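Local coordinates for protein carboxylic ester hydrolase (Aspergillus niger, PDB 7K4O) that probably hydrolyses ester bonds of tannins as a secreted serine esterase of the tannase family, and holds gallic acid in its pocket, at residues N226-E229 with K230-Y234; E355-A358 with L359-K363. One frame throughout, in Å; residues are numbered along the deposited sequence.

Contact 1: N226-E229 with K230-Y234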
ATOM      1  N   ASN A 226      16.847 -11.088  -7.777  1.00 27.88           N
ATOM      2  CA  ASN A 226      17.931 -11.943  -7.234  1.00 31.38           C
ATOM      3  C   ASN A 226      18.093 -13.186  -8.122  1.00 34.40           C
ATOM      4  O   ASN A 226      19.264 -13.554  -8.469  1.00 35.40           O
ATOM      5  CB  ASN A 226      17.650 -12.416  -5.819  1.00 30.36           C
ATOM      6  CG  ASN A 226      17.768 -11.402  -4.710  1.00 32.12           C
ATOM      7  OD1 ASN A 226      17.116 -11.569  -3.674  1.00 32.71           O
ATOM      8  ND2 ASN A 226      18.592 -10.381  -4.877  1.00 28.09           N
ATOM      9  N   VAL A 227      16.999 -13.843  -8.490  1.00 30.79           N
ATOM     10  CA  VAL A 227      17.079 -15.124  -9.226  1.00 31.55           C
ATOM     11  C   VAL A 227      17.472 -14.849 -10.684  1.00 37.25           C
ATOM     12  O   VAL A 227      18.195 -15.674 -11.285  1.00 33.53           O
ATOM     13  CB  VAL A 227      15.794 -15.933  -9.051  1.00 31.80           C
ATOM     14  CG1 VAL A 227      15.781 -17.138  -9.957  1.00 31.49           C
ATOM     15  CG2 VAL A 227      15.634 -16.335  -7.579  1.00 32.49           C
ATOM     16  N   VAL A 228      17.076 -13.711 -11.237  1.00 31.07           N
ATOM     17  CA  VAL A 228      17.531 -13.311 -12.600  1.00 34.70           C
ATOM     18  C   VAL A 228      19.058 -13.169 -12.569  1.00 32.62           C
ATOM     19  O   VAL A 228      19.727 -13.659 -13.505  1.00 35.71           O
ATOM     20  CB  VAL A 228      16.891 -11.996 -13.086  1.00 33.57           C
ATOM     21  CG1 VAL A 228      17.593 -11.482 -14.341  1.00 33.50           C
ATOM     22  CG2 VAL A 228      15.400 -12.173 -13.355  1.00 30.88           C
ATOM     23  N   GLU A 229      19.580 -12.472 -11.584  1.00 32.01           N
ATOM     24  CA  GLU A 229      21.038 -12.227 -11.470  1.00 34.27           C
ATOM     25  C   GLU A 229      21.745 -13.590 -11.356  1.00 41.19           C
ATOM     26  O   GLU A 229      22.790 -13.791 -12.018  1.00 38.31           O
ATOM     27  CB  GLU A 229      21.354 -11.350 -10.276  1.00 35.05           C
ATOM     28  CG  GLU A 229      20.866  -9.930 -10.454  1.00 35.21           C
ATOM     29  CD  GLU A 229      20.913  -9.056  -9.220  1.00 30.97           C
ATOM     30  OE1 GLU A 229      21.197  -9.547  -8.108  1.00 35.99           O
ATOM     31  OE2 GLU A 229      20.709  -7.849  -9.398  1.00 38.20           O
ATOM     32  N   LYS A 230      21.233 -14.483 -10.527  1.00 36.76           N
ATOM     33  CA  LYS A 230      21.842 -15.833 -10.354  1.00 40.14           C
ATOM     34  C   LYS A 230      21.763 -16.599 -11.667  1.00 41.86           C
ATOM     35  O   LYS A 230      22.766 -17.226 -12.065  1.00 43.04           O
ATOM     36  CB  LYS A 230      21.082 -16.689  -9.342  1.00 42.78           C
ATOM     37  CG  LYS A 230      21.418 -16.492  -7.880  1.00 50.67           C
ATOM     38  CD  LYS A 230      20.434 -17.275  -7.014  1.00 55.79           C
ATOM     39  CE  LYS A 230      20.279 -18.734  -7.403  1.00 48.19           C
ATOM     40  NZ  LYS A 230      21.452 -19.503  -6.951  1.00 58.19           N
ATOM     41  N   THR A 231      20.606 -16.606 -12.299  1.00 35.26           N
ATOM     42  CA  THR A 231      20.359 -17.401 -13.508  1.00 35.54           C
ATOM     43  C   THR A 231      21.265 -16.927 -14.668  1.00 43.96           C
ATOM     44  O   THR A 231      21.797 -17.789 -15.389  1.00 38.60           O
ATOM     45  CB  THR A 231      18.894 -17.326 -13.908  1.00 37.46           C
ATOM     46  OG1 THR A 231      18.103 -17.851 -12.840  1.00 35.73           O
ATOM     47  CG2 THR A 231      18.617 -18.128 -15.154  1.00 36.26           C
ATOM     48  N   LEU A 232      21.411 -15.620 -14.877  1.00 36.74           N
ATOM     49  CA  LEU A 232      22.253 -15.051 -15.956  1.00 41.14           C
ATOM     50  C   LEU A 232      23.699 -14.879 -15.475  1.00 40.30           C
ATOM     51  O   LEU A 232      24.530 -14.469 -16.280  1.00 43.52           O
ATOM     52  CB  LEU A 232      21.649 -13.722 -16.408  1.00 39.36           C
ATOM     53  CG  LEU A 232      20.287 -13.834 -17.084  1.00 42.12           C
ATOM     54  CD1 LEU A 232      19.695 -12.448 -17.340  1.00 41.58           C
ATOM     55  CD2 LEU A 232      20.352 -14.669 -18.368  1.00 44.66           C
ATOM     56  N   ASP A 233      23.979 -15.190 -14.216  1.00 37.66           N
ATOM     57  CA  ASP A 233      25.298 -15.062 -13.554  1.00 44.48           C
ATOM     58  C   ASP A 233      25.876 -13.678 -13.835  1.00 46.91           C
ATOM     59  O   ASP A 233      26.980 -13.579 -14.376  1.00 41.49           O
ATOM     60  CB  ASP A 233      26.270 -16.154 -14.027  1.00 48.97           C
ATOM     61  CG  ASP A 233      27.553 -16.205 -13.203  1.00 53.95           C
ATOM     62  OD1 ASP A 233      27.512 -15.866 -12.000  1.00 51.17           O
ATOM     63  OD2 ASP A 233      28.598 -16.556 -13.769  1.00 61.18           O
ATOM     64  N   TYR A 234      25.152 -12.614 -13.502  1.00 38.09           N
ATOM     65  CA  TYR A 234      25.687 -11.238 -13.562  1.00 36.00           C
ATOM     66  C   TYR A 234      25.038 -10.394 -12.465  1.00 41.34           C
ATOM     67  O   TYR A 234      23.815 -10.360 -12.386  1.00 40.14           O
ATOM     68  CB  TYR A 234      25.430 -10.626 -14.932  1.00 37.68           C
ATOM     69  CG  TYR A 234      25.989  -9.230 -15.016  1.00 44.06           C
ATOM     70  CD1 TYR A 234      27.361  -9.011 -15.054  1.00 46.28           C
ATOM     71  CD2 TYR A 234      25.162  -8.125 -15.033  1.00 43.44           C
ATOM     72  CE1 TYR A 234      27.888  -7.732 -15.118  1.00 44.63           C
ATOM     73  CE2 TYR A 234      25.665  -6.839 -15.122  1.00 46.94           C
ATOM     74  CZ  TYR A 234      27.032  -6.642 -15.149  1.00 48.90           C
ATOM     75  OH  TYR A 234      27.491  -5.369 -15.242  1.00 49.93           O
TER
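With chi1 at -61°, Thr231 turns OG1 back along the helix, beside its own backbone N and opposite its carbonyl carbon, and so brings the hydroxyl onto the carbonyl of Val227 one turn earlier. Thr231 OG1 donates to Val227 O at 2.7 Å, from above the carbonyl plane rather than on a lone pair. Thr231 N reaches the same Val227 O at 2.8 Å from the other face, so one oxygen is gripped twice by one residue. Val227 CG1, the branch beside its carbonyl carbon, comes within 3.8 Å of Thr231 OG1, the two side chains crossing at a slant.

Val228 places CG1 anti to its backbone N (chi1 168°), and this methyl lies 3.8 Å from Leu232 CD1; the two side chains run side by side in the same direction, toward helix 300-310, where Thr308 meets both. Tyr376 of helix 376-390 meets Val227, Val228 and Thr231. Regular helical bonds join Lys230 N to Asn226 O and Leu232 N to Val228 O.

The spiral then closes in a Schellman motif. Asp233, with positive phi, is its C-prime residue; Tyr234 N donates to Glu229 O at 3.0 Å in the carbonyl plane, and Asp233 N makes a weak bond to Lys230 O. The reversal brings Tyr234 O over the start of the Glu229 side chain, 3.4 Å from Glu229 CB, with a CA-H...O contact from Glu229 CA. Beyond the turn, Tyr234 OH bonds to Glu240.

Two polar arrangements thus follow each other: inside the helix, the threonine hydroxyl adds a second grip on a carbonyl already in use; at its end, the Schellman turn satisfies Glu229 O but leaves Tyr234 O buried without a polar partner in the model.

Contact 2: E355-A358 with L359-K363. With NAG (2-acetamido-2-deoxy-beta-D-glucopyranose), chain E.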
ATOM      1  N   GLU A 355      12.080 -12.837   3.885  1.00 24.49           N
ATOM      2  CA  GLU A 355      11.299 -12.945   5.124  1.00 23.83           C
ATOM      3  C   GLU A 355      10.029 -13.772   4.849  1.00 20.90           C
ATOM      4  O   GLU A 355       9.608 -14.542   5.755  1.00 23.23           O
ATOM      5  CB  GLU A 355      10.929 -11.576   5.689  1.00 25.58           C
ATOM      6  CG  GLU A 355      10.025 -11.685   6.918  1.00 23.87           C
ATOM      7  CD  GLU A 355      10.040 -10.515   7.862  1.00 28.46           C
ATOM      8  OE1 GLU A 355      10.548  -9.443   7.482  1.00 28.79           O
ATOM      9  OE2 GLU A 355       9.567 -10.686   8.999  1.00 29.02           O
ATOM     10  N   TYR A 356       9.323 -13.560   3.751  1.00 24.05           N
ATOM     11  CA  TYR A 356       8.110 -14.338   3.434  1.00 22.54           C
ATOM     12  C   TYR A 356       8.458 -15.849   3.454  1.00 23.45           C
ATOM     13  O   TYR A 356       7.783 -16.635   4.147  1.00 23.20           O
ATOM     14  CB  TYR A 356       7.471 -13.942   2.120  1.00 23.62           C
ATOM     15  CG  TYR A 356       6.401 -14.907   1.684  1.00 21.97           C
ATOM     16  CD1 TYR A 356       5.302 -15.125   2.480  1.00 22.02           C
ATOM     17  CD2 TYR A 356       6.474 -15.632   0.513  1.00 22.84           C
ATOM     18  CE1 TYR A 356       4.329 -16.057   2.144  1.00 22.73           C
ATOM     19  CE2 TYR A 356       5.464 -16.494   0.116  1.00 23.99           C
ATOM     20  CZ  TYR A 356       4.375 -16.714   0.934  1.00 22.96           C
ATOM     21  OH  TYR A 356       3.411 -17.626   0.603  1.00 23.56           O
ATOM     22  N   ILE A 357       9.493 -16.233   2.729  1.00 24.28           N
ATOM     23  CA  ILE A 357       9.858 -17.686   2.669  1.00 25.37           C
ATOM     24  C   ILE A 357      10.225 -18.185   4.061  1.00 25.06           C
ATOM     25  O   ILE A 357       9.710 -19.244   4.493  1.00 26.62           O
ATOM     26  CB  ILE A 357      10.947 -17.950   1.621  1.00 26.41           C
ATOM     27  CG1 ILE A 357      10.510 -17.501   0.228  1.00 25.06           C
ATOM     28  CG2 ILE A 357      11.371 -19.428   1.668  1.00 27.23           C
ATOM     29  CD1 ILE A 357       9.156 -17.983  -0.245  1.00 27.19           C
ATOM     30  N   ALA A 358      11.085 -17.474   4.779  1.00 24.24           N
ATOM     31  CA  ALA A 358      11.560 -17.942   6.097  1.00 24.45           C
ATOM     32  C   ALA A 358      10.403 -17.996   7.105  1.00 24.06           C
ATOM     33  O   ALA A 358      10.330 -18.939   7.916  1.00 24.79           O
ATOM     34  CB  ALA A 358      12.691 -17.084   6.596  1.00 26.72           C
ATOM     35  N   LEU A 359       9.537 -16.966   7.143  1.00 23.32           N
ATOM     36  CA  LEU A 359       8.535 -16.799   8.214  1.00 23.31           C
ATOM     37  C   LEU A 359       7.259 -17.607   7.920  1.00 21.44           C
ATOM     38  O   LEU A 359       6.713 -18.183   8.847  1.00 23.83           O
ATOM     39  CB  LEU A 359       8.161 -15.322   8.335  1.00 25.88           C
ATOM     40  CG  LEU A 359       7.269 -14.986   9.522  1.00 24.80           C
ATOM     41  CD1 LEU A 359       7.994 -15.173  10.839  1.00 28.74           C
ATOM     42  CD2 LEU A 359       6.726 -13.579   9.321  1.00 25.92           C
ATOM     43  N   LEU A 360       6.733 -17.533   6.705  1.00 23.01           N
ATOM     44  CA  LEU A 360       5.378 -18.013   6.426  1.00 22.66           C
ATOM     45  C   LEU A 360       5.377 -19.265   5.539  1.00 23.49           C
ATOM     46  O   LEU A 360       4.340 -19.877   5.412  1.00 24.25           O
ATOM     47  CB  LEU A 360       4.561 -16.876   5.832  1.00 23.55           C
ATOM     48  CG  LEU A 360       4.165 -15.799   6.842  1.00 23.06           C
ATOM     49  CD1 LEU A 360       3.746 -14.554   6.084  1.00 25.02           C
ATOM     50  CD2 LEU A 360       3.046 -16.303   7.728  1.00 25.53           C
ATOM     51  N   VAL A 361       6.498 -19.631   4.942  1.00 25.68           N
ATOM     52  CA  VAL A 361       6.607 -20.898   4.189  1.00 26.62           C
ATOM     53  C   VAL A 361       7.371 -21.902   5.054  1.00 27.85           C
ATOM     54  O   VAL A 361       6.779 -22.917   5.474  1.00 27.71           O
ATOM     55  CB  VAL A 361       7.241 -20.669   2.815  1.00 28.05           C
ATOM     56  CG1 VAL A 361       7.384 -22.017   2.094  1.00 30.34           C
ATOM     57  CG2 VAL A 361       6.427 -19.684   1.977  1.00 27.83           C
ATOM     58  N   ASP A 362       8.606 -21.593   5.408  1.00 25.85           N
ATOM     59  CA  ASP A 362       9.461 -22.491   6.240  1.00 27.74           C
ATOM     60  C   ASP A 362       9.085 -22.403   7.713  1.00 27.08           C
ATOM     61  O   ASP A 362       9.363 -23.346   8.513  1.00 28.26           O
ATOM     62  CB  ASP A 362      10.927 -22.133   6.044  1.00 29.47           C
ATOM     63  CG  ASP A 362      11.449 -22.371   4.625  1.00 29.77           C
ATOM     64  OD1 ASP A 362      10.770 -23.010   3.815  1.00 35.11           O
ATOM     65  OD2 ASP A 362      12.540 -21.841   4.337  1.00 35.39           O
ATOM     66  N   LYS A 363       8.536 -21.264   8.142  1.00 25.17           N
ATOM     67  CA  LYS A 363       8.076 -21.048   9.529  1.00 25.46           C
ATOM     68  C   LYS A 363       9.223 -21.229  10.529  1.00 24.28           C
ATOM     69  O   LYS A 363       9.004 -21.710  11.650  1.00 28.10           O
ATOM     70  CB  LYS A 363       6.868 -21.924   9.825  1.00 28.55           C
ATOM     71  CG  LYS A 363       5.692 -21.685   8.880  1.00 30.05           C
ATOM     72  CD  LYS A 363       4.602 -22.721   9.032  1.00 33.64           C
ATOM     73  CE  LYS A 363       3.392 -22.577   8.130  1.00 37.03           C
ATOM     74  NZ  LYS A 363       3.669 -22.718   6.671  1.00 37.06           N
TER
HETATM   75  C1  NAG E   1      13.842 -24.022   7.981  0.75 27.50           C
HETATM   76  C2  NAG E   1      15.126 -24.904   8.142  0.93 34.89           C
HETATM   77  C3  NAG E   1      15.595 -25.414   6.817  0.85 37.49           C
HETATM   78  C4  NAG E   1      14.433 -26.219   6.187  1.00 43.71           C
HETATM   79  C5  NAG E   1      13.202 -25.326   6.099  0.89 36.98           C
HETATM   80  C6  NAG E   1      12.002 -26.156   5.652  0.93 46.27           C
HETATM   81  C7  NAG E   1      16.469 -24.204  10.083  1.00 45.53           C
HETATM   82  C8  NAG E   1      17.531 -23.258  10.540  0.71 45.12           C
HETATM   83  N2  NAG E   1      16.135 -24.098   8.811  0.94 38.06           N
HETATM   84  O3  NAG E   1      16.696 -26.231   7.213  0.88 41.06           O
HETATM   85  O4  NAG E   1      14.709 -26.539   4.816  0.96 53.39           O
HETATM   86  O5  NAG E   1      12.894 -24.819   7.354  0.76 28.25           O
HETATM   87  O6  NAG E   1      11.400 -26.889   6.747  0.77 46.11           O
HETATM   88  O7  NAG E   1      16.009 -25.036  10.818  1.00 54.38           O
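Apolar packing centres on the ring of Tyr356. Val361 CG2 sits over one face in a CH-pi contact, 4.0 Å from the ring centroid and displaced toward the rim, while Leu360 CD1 lies at the edge in the ring plane. The same Val361 methyl, set beside its backbone N by chi1 of 178° for CG1, also meets Ile357 CD1 at 3.9 Å, the two side chains running alongside. Trp382 of helix 376-390 touches both Ile357 and Val361.

Among the backbone bonds, Leu359 N and Leu360 N keep the helical step to Glu355 O and Tyr356 O. The spiral then widens into a pi-type turn: Asp362 N donates to Ile357 O at 2.8 Å, almost straight at 176°, and Val361 N reaches that oxygen from above its plane at 3.3 Å.

The sugar contact is van der Waals: Asp362 CB comes 3.6 Å from O5 of an N-acetylglucosamine.

Charge enters with Lys363, whose NZ bonds to Leu360 O at 3.2 Å, weakly to Val361 O, and forms a salt bridge with Glu389. The lysine thus places positive charge beside a late helix carbonyl, which may ease the negative end of the helix dipole, though Glu389 shares that charge.

How the contacts relate
Contact 1 comes first along the chain, at the end of helix 224-232, and contact 2 follows at the end of helix 351-361. Their centres are 22 Å apart and their nearest atoms about 9 Å, so they do not touch. Helix 376-390 links them: Tyr376 packs on contact 1, whereas Trp382, Glu389 and Tyr390 meet contact 2. Both helices lie in the long segment between strands 205-209 and 410-416, which are neighbours in the central sheet. The side chain of Tyr356 is about 8 Å, and that of Asn226 about 13 Å, from the bound gallic acid. Contact 2 is on the helix that also carries the pocket residue Leu352; contact 1 is packing farther out.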